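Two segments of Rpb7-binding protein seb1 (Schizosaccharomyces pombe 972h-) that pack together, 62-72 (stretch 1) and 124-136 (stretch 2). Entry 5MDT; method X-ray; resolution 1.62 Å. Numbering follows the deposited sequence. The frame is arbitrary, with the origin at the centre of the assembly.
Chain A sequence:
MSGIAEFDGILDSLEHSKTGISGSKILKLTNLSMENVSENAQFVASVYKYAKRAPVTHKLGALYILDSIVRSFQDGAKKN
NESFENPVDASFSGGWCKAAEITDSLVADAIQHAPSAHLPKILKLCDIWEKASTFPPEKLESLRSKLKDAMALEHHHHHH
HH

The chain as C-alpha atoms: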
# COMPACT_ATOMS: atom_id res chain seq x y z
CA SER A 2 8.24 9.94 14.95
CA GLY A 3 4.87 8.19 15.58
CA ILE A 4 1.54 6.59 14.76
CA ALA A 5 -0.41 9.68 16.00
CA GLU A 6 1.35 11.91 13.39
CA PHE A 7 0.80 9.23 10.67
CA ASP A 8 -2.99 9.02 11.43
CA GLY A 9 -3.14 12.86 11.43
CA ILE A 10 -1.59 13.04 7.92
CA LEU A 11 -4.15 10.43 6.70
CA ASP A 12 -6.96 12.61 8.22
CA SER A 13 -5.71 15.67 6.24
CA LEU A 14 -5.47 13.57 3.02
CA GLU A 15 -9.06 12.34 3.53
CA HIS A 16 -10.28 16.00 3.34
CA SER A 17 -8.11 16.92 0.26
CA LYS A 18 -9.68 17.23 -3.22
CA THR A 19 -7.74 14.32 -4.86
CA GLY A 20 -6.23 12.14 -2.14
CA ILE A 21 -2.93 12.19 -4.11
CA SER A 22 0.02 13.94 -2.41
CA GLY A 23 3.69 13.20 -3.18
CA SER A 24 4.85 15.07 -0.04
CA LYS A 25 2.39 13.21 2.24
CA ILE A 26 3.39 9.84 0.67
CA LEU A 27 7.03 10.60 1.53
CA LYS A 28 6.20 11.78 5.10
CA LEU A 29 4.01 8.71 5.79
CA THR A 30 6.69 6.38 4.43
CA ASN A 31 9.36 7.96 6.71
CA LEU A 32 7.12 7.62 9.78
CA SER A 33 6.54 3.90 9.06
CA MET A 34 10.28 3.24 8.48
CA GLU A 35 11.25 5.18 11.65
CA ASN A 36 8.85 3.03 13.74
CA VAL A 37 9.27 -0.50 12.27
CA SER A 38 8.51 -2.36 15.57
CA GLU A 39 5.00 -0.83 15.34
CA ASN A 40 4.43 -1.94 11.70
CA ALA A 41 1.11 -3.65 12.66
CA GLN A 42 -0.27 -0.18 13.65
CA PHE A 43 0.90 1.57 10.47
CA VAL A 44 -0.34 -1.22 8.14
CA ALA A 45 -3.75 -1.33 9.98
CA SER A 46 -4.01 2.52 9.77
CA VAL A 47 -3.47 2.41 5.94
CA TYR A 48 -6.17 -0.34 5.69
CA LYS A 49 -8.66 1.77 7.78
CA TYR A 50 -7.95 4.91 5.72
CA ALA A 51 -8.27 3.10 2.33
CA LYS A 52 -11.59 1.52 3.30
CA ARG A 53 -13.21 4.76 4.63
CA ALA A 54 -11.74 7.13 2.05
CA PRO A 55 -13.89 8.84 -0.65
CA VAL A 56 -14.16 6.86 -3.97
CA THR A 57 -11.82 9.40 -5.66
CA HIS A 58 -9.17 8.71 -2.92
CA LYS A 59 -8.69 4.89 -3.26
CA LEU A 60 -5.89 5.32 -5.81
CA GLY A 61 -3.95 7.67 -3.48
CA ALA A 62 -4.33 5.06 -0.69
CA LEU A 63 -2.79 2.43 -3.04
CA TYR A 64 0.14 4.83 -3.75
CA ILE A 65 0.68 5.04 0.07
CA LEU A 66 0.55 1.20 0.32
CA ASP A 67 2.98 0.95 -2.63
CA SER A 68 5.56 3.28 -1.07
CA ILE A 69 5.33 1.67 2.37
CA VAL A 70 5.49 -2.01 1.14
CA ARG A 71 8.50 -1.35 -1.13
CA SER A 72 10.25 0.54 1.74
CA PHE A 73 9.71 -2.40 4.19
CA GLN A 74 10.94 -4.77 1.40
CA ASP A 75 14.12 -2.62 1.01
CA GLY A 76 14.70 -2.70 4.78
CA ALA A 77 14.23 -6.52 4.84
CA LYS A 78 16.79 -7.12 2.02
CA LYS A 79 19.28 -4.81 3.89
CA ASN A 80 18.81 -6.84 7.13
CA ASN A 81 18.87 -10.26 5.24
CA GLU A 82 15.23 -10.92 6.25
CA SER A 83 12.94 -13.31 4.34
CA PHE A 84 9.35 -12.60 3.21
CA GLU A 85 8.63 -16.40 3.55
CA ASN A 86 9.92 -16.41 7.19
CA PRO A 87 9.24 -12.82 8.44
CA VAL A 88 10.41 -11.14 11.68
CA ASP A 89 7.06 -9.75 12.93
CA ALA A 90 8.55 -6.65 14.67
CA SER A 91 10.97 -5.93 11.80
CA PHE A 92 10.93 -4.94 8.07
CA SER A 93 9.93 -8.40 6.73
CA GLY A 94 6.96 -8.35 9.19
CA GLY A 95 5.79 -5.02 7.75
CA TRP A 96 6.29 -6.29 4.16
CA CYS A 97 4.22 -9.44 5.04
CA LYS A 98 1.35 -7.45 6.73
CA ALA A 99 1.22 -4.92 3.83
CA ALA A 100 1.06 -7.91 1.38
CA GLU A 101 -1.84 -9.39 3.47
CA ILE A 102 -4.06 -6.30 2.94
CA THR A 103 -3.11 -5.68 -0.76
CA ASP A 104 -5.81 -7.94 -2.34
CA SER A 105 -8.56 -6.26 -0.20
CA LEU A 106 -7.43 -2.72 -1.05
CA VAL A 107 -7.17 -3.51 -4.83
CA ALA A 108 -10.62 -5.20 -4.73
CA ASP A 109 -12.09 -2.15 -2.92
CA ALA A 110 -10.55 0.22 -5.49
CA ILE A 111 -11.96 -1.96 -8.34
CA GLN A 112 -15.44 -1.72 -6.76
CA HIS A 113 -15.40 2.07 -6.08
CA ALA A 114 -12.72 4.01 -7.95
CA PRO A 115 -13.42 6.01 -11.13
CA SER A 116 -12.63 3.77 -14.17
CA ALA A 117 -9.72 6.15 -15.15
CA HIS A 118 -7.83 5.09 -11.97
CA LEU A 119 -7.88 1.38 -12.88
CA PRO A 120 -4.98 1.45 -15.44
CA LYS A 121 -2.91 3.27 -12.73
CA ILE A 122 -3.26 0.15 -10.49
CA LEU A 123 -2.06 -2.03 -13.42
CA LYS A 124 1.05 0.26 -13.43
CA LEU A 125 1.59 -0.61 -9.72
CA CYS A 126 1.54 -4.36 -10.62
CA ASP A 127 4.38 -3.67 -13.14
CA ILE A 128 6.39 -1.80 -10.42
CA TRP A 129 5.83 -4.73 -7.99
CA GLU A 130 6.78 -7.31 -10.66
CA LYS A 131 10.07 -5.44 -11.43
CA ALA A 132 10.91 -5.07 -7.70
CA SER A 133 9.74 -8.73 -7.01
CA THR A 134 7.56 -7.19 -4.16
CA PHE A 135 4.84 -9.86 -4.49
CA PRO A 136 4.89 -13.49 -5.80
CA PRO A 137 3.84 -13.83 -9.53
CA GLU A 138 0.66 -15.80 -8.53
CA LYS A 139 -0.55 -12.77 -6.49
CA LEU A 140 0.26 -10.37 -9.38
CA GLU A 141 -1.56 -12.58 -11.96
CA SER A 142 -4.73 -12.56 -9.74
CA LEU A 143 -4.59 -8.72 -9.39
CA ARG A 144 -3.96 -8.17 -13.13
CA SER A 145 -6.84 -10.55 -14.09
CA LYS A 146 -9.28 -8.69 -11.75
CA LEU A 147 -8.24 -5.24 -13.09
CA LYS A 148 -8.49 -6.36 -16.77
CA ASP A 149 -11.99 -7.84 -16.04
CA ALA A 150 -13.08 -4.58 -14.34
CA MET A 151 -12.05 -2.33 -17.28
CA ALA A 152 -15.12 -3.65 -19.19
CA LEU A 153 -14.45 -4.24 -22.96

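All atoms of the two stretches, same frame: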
# COMPACT_ATOMS: atom_id res chain seq x y z
N ALA A 62 -4.59 6.00 -1.79
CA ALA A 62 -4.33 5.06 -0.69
C ALA A 62 -3.43 3.90 -1.18
O ALA A 62 -2.56 3.44 -0.44
CB ALA A 62 -5.64 4.52 -0.14
N LEU A 63 -3.64 3.46 -2.43
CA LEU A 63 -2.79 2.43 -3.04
C LEU A 63 -1.38 2.96 -3.28
O LEU A 63 -0.42 2.19 -3.13
CB LEU A 63 -3.39 1.89 -4.33
CG LEU A 63 -4.62 0.97 -4.10
CD1 LEU A 63 -5.24 0.59 -5.43
CD2 LEU A 63 -4.23 -0.28 -3.34
N TYR A 64 -1.21 4.27 -3.62
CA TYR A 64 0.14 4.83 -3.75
C TYR A 64 0.84 4.84 -2.37
O TYR A 64 2.06 4.65 -2.29
CB TYR A 64 0.10 6.26 -4.30
CG TYR A 64 -0.27 6.34 -5.77
CD1 TYR A 64 -0.02 5.27 -6.64
CD2 TYR A 64 -0.80 7.50 -6.31
CE1 TYR A 64 -0.29 5.37 -8.01
CE2 TYR A 64 -1.08 7.61 -7.68
CZ TYR A 64 -0.83 6.53 -8.52
OH TYR A 64 -1.08 6.65 -9.87
N ILE A 65 0.07 5.08 -1.29
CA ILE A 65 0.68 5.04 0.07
C ILE A 65 1.14 3.59 0.35
O ILE A 65 2.27 3.40 0.79
CB ILE A 65 -0.32 5.56 1.14
CG1 ILE A 65 -0.54 7.07 0.96
CG2 ILE A 65 0.16 5.23 2.60
CD1 ILE A 65 -1.82 7.54 1.67
N LEU A 66 0.25 2.62 0.14
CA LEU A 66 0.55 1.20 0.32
C LEU A 66 1.78 0.81 -0.49
O LEU A 66 2.66 0.15 0.05
CB LEU A 66 -0.65 0.32 -0.12
CG LEU A 66 -0.41 -1.20 -0.12
CD1 LEU A 66 -0.17 -1.73 1.32
CD2 LEU A 66 -1.64 -1.95 -0.71
N ASP A 67 1.86 1.26 -1.76
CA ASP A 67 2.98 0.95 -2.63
C ASP A 67 4.29 1.43 -2.03
O ASP A 67 5.26 0.68 -1.98
CB ASP A 67 2.76 1.61 -4.00
CG ASP A 67 4.00 1.56 -4.87
OD1 ASP A 67 4.55 0.44 -5.05
OD2 ASP A 67 4.50 2.64 -5.27
N SER A 68 4.32 2.70 -1.61
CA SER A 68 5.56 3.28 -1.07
C SER A 68 5.98 2.59 0.22
O SER A 68 7.15 2.23 0.38
CB SER A 68 5.37 4.77 -0.83
OG SER A 68 6.58 5.36 -0.39
N ILE A 69 5.03 2.33 1.10
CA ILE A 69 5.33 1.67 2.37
C ILE A 69 5.82 0.21 2.17
O ILE A 69 6.83 -0.14 2.76
CB ILE A 69 4.12 1.79 3.31
CG1 ILE A 69 4.02 3.26 3.82
CG2 ILE A 69 4.28 0.81 4.50
CD1 ILE A 69 2.77 3.58 4.58
N VAL A 70 5.11 -0.60 1.35
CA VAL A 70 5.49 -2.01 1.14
C VAL A 70 6.88 -2.13 0.52
O VAL A 70 7.69 -2.91 1.01
CB VAL A 70 4.42 -2.87 0.41
CG1 VAL A 70 4.28 -2.49 -1.08
CG2 VAL A 70 4.72 -4.36 0.56
N ARG A 71 7.17 -1.31 -0.50
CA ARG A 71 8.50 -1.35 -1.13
C ARG A 71 9.62 -0.87 -0.17
O ARG A 71 10.73 -1.38 -0.23
CB ARG A 71 8.50 -0.59 -2.44
CG ARG A 71 7.78 -1.36 -3.56
CD ARG A 71 7.99 -0.76 -4.94
NE ARG A 71 7.36 0.55 -5.06
CZ ARG A 71 7.99 1.71 -4.92
NH1 ARG A 71 9.30 1.75 -4.72
NH2 ARG A 71 7.31 2.85 -4.99
N SER A 72 9.29 0.06 0.74
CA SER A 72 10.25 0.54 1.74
C SER A 72 10.52 -0.53 2.80
O SER A 72 11.68 -0.76 3.10
CB SER A 72 9.80 1.86 2.35
OG SER A 72 9.89 2.88 1.36
N LYS A 124 -0.32 -0.29 -13.49
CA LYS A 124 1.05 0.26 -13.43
C LYS A 124 1.75 -0.11 -12.11
O LYS A 124 2.96 -0.36 -12.13
CB LYS A 124 1.07 1.77 -13.67
CG LYS A 124 0.93 2.12 -15.14
CD LYS A 124 0.66 3.60 -15.38
CE LYS A 124 1.00 4.02 -16.80
NZ LYS A 124 0.17 3.33 -17.82
N LEU A 125 1.01 -0.19 -10.98
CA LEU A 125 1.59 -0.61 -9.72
C LEU A 125 2.01 -2.09 -9.78
O LEU A 125 3.09 -2.42 -9.30
CB LEU A 125 0.64 -0.35 -8.54
CG LEU A 125 0.37 1.11 -8.18
CD1 LEU A 125 -0.68 1.20 -7.06
CD2 LEU A 125 1.64 1.85 -7.78
N CYS A 126 1.21 -2.94 -10.44
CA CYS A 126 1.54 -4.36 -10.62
C CYS A 126 2.87 -4.53 -11.34
O CYS A 126 3.66 -5.39 -10.96
CB CYS A 126 0.41 -5.09 -11.35
SG CYS A 126 -1.15 -5.09 -10.45
N ASP A 127 3.13 -3.68 -12.36
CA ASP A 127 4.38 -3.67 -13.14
C ASP A 127 5.56 -3.31 -12.23
O ASP A 127 6.59 -3.98 -12.29
CB ASP A 127 4.29 -2.66 -14.29
CG ASP A 127 3.42 -3.05 -15.47
OD1 ASP A 127 3.12 -4.26 -15.61
OD2 ASP A 127 3.07 -2.16 -16.27
N ILE A 128 5.39 -2.27 -11.38
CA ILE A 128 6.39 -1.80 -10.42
C ILE A 128 6.74 -2.93 -9.45
O ILE A 128 7.92 -3.21 -9.22
CB ILE A 128 5.93 -0.48 -9.73
CG1 ILE A 128 6.01 0.71 -10.74
CG2 ILE A 128 6.76 -0.17 -8.45
CD1 ILE A 128 5.24 1.97 -10.33
N TRP A 129 5.71 -3.61 -8.92
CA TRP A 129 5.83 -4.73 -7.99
C TRP A 129 6.49 -5.95 -8.63
O TRP A 129 7.26 -6.65 -7.98
CB TRP A 129 4.46 -5.08 -7.41
CG TRP A 129 3.88 -3.98 -6.58
CD1 TRP A 129 4.56 -3.04 -5.86
CD2 TRP A 129 2.49 -3.77 -6.29
NE1 TRP A 129 3.69 -2.24 -5.17
CE2 TRP A 129 2.41 -2.67 -5.40
CE3 TRP A 129 1.30 -4.38 -6.73
CZ2 TRP A 129 1.19 -2.18 -4.93
CZ3 TRP A 129 0.08 -3.91 -6.23
CH2 TRP A 129 0.04 -2.81 -5.36
N GLU A 130 6.20 -6.20 -9.91
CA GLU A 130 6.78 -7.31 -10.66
C GLU A 130 8.29 -7.09 -10.83
O GLU A 130 9.08 -8.02 -10.60
CB GLU A 130 6.08 -7.46 -12.02
CG GLU A 130 6.54 -8.66 -12.83
CD GLU A 130 5.62 -8.94 -14.01
OE1 GLU A 130 5.42 -8.03 -14.84
OE2 GLU A 130 5.07 -10.07 -14.07
N LYS A 131 8.69 -5.86 -11.21
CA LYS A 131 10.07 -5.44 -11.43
C LYS A 131 10.88 -5.48 -10.13
O LYS A 131 12.05 -5.88 -10.14
CB LYS A 131 10.08 -4.03 -12.05
CG LYS A 131 11.44 -3.52 -12.52
CD LYS A 131 11.39 -2.03 -12.84
CE LYS A 131 12.74 -1.46 -13.19
NZ LYS A 131 12.65 -0.02 -13.55
N ALA A 132 10.26 -5.08 -9.01
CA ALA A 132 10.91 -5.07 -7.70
C ALA A 132 10.78 -6.42 -6.98
O ALA A 132 11.33 -6.57 -5.89
CB ALA A 132 10.32 -3.95 -6.85
N SER A 133 10.05 -7.40 -7.58
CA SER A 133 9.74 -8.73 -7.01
C SER A 133 9.07 -8.59 -5.60
O SER A 133 9.29 -9.41 -4.72
CB SER A 133 10.98 -9.61 -6.96
OG SER A 133 11.59 -9.75 -8.24
N THR A 134 8.25 -7.53 -5.43
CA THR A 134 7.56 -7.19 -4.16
C THR A 134 6.57 -8.28 -3.74
O THR A 134 6.46 -8.60 -2.56
CB THR A 134 6.90 -5.80 -4.28
OG1 THR A 134 7.87 -4.86 -4.75
CG2 THR A 134 6.31 -5.29 -2.96
N PHE A 135 5.84 -8.83 -4.72
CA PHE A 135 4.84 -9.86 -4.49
C PHE A 135 5.10 -11.08 -5.38
O PHE A 135 5.61 -10.89 -6.49
CB PHE A 135 3.43 -9.30 -4.76
CG PHE A 135 3.03 -8.15 -3.86
CD1 PHE A 135 3.12 -8.26 -2.48
CD2 PHE A 135 2.57 -6.95 -4.40
CE1 PHE A 135 2.77 -7.18 -1.66
CE2 PHE A 135 2.19 -5.89 -3.57
CZ PHE A 135 2.30 -6.01 -2.21
N PRO A 136 4.72 -12.31 -4.94
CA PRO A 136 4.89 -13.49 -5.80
C PRO A 136 4.11 -13.37 -7.12
O PRO A 136 3.06 -12.72 -7.12
CB PRO A 136 4.35 -14.64 -4.93
CG PRO A 136 4.42 -14.13 -3.54
CD PRO A 136 4.09 -12.68 -3.65

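Residues 62-72 lie within a longer helix that runs almost exactly parallel to helix 124-131, with 3° between their N-to-C directions and a closest axial approach of 11.5 Å. At this spacing the backbones stay apart and side chains fill the gap, burying 462 Å² in total.

Leu 63 opens the contact: its CB lies 3.9 Å from CD1 of Leu 125, the residue of stretch 2 that gives up most surface here. One residue on, the CA-to-CB bond of Tyr 64 points away from the second stretch, yet its ring returns to it, and CD2 of Leu 125 sits at the ring edge, 4.0 Å from CD1 of Tyr 64. The same CD2 of Leu 125 approaches CG of Asp 67 at 3.8 Å, so this one leucine touches three residues within about one turn of the facing helix.

Asp 67 provides the polar centre of an otherwise largely apolar contact. Its OD1 accepts a hydrogen bond from NE1 of Trp 129 at 2.8 Å, although the N-H...O angle of 132° is far from linear. OD1 of Asp 67 also receives NE of Arg 71 at 2.8 Å, while OD2 of Asp 67 takes NH2 of Arg 71, likewise at 2.8 Å. This bidentate salt bridge, made one turn apart on the same helix, leaves the buried carboxylate well compensated.

Val 70 meets the segment beyond the second helix, where Ser 133, with positive phi, ends the last turn in a Schellman motif. CG1 of Val 70 is 3.9 Å from CG2 of Thr 134, and CG2 of Val 70 lies 4.0 Å from CZ of Phe 135. Arg 71, held by Asp 67, reaches across from Ile 128 to Thr 134: its NE is 3.5 Å from CG2 of Ile 128, and its CG is 3.7 Å from OG1 of Thr 134.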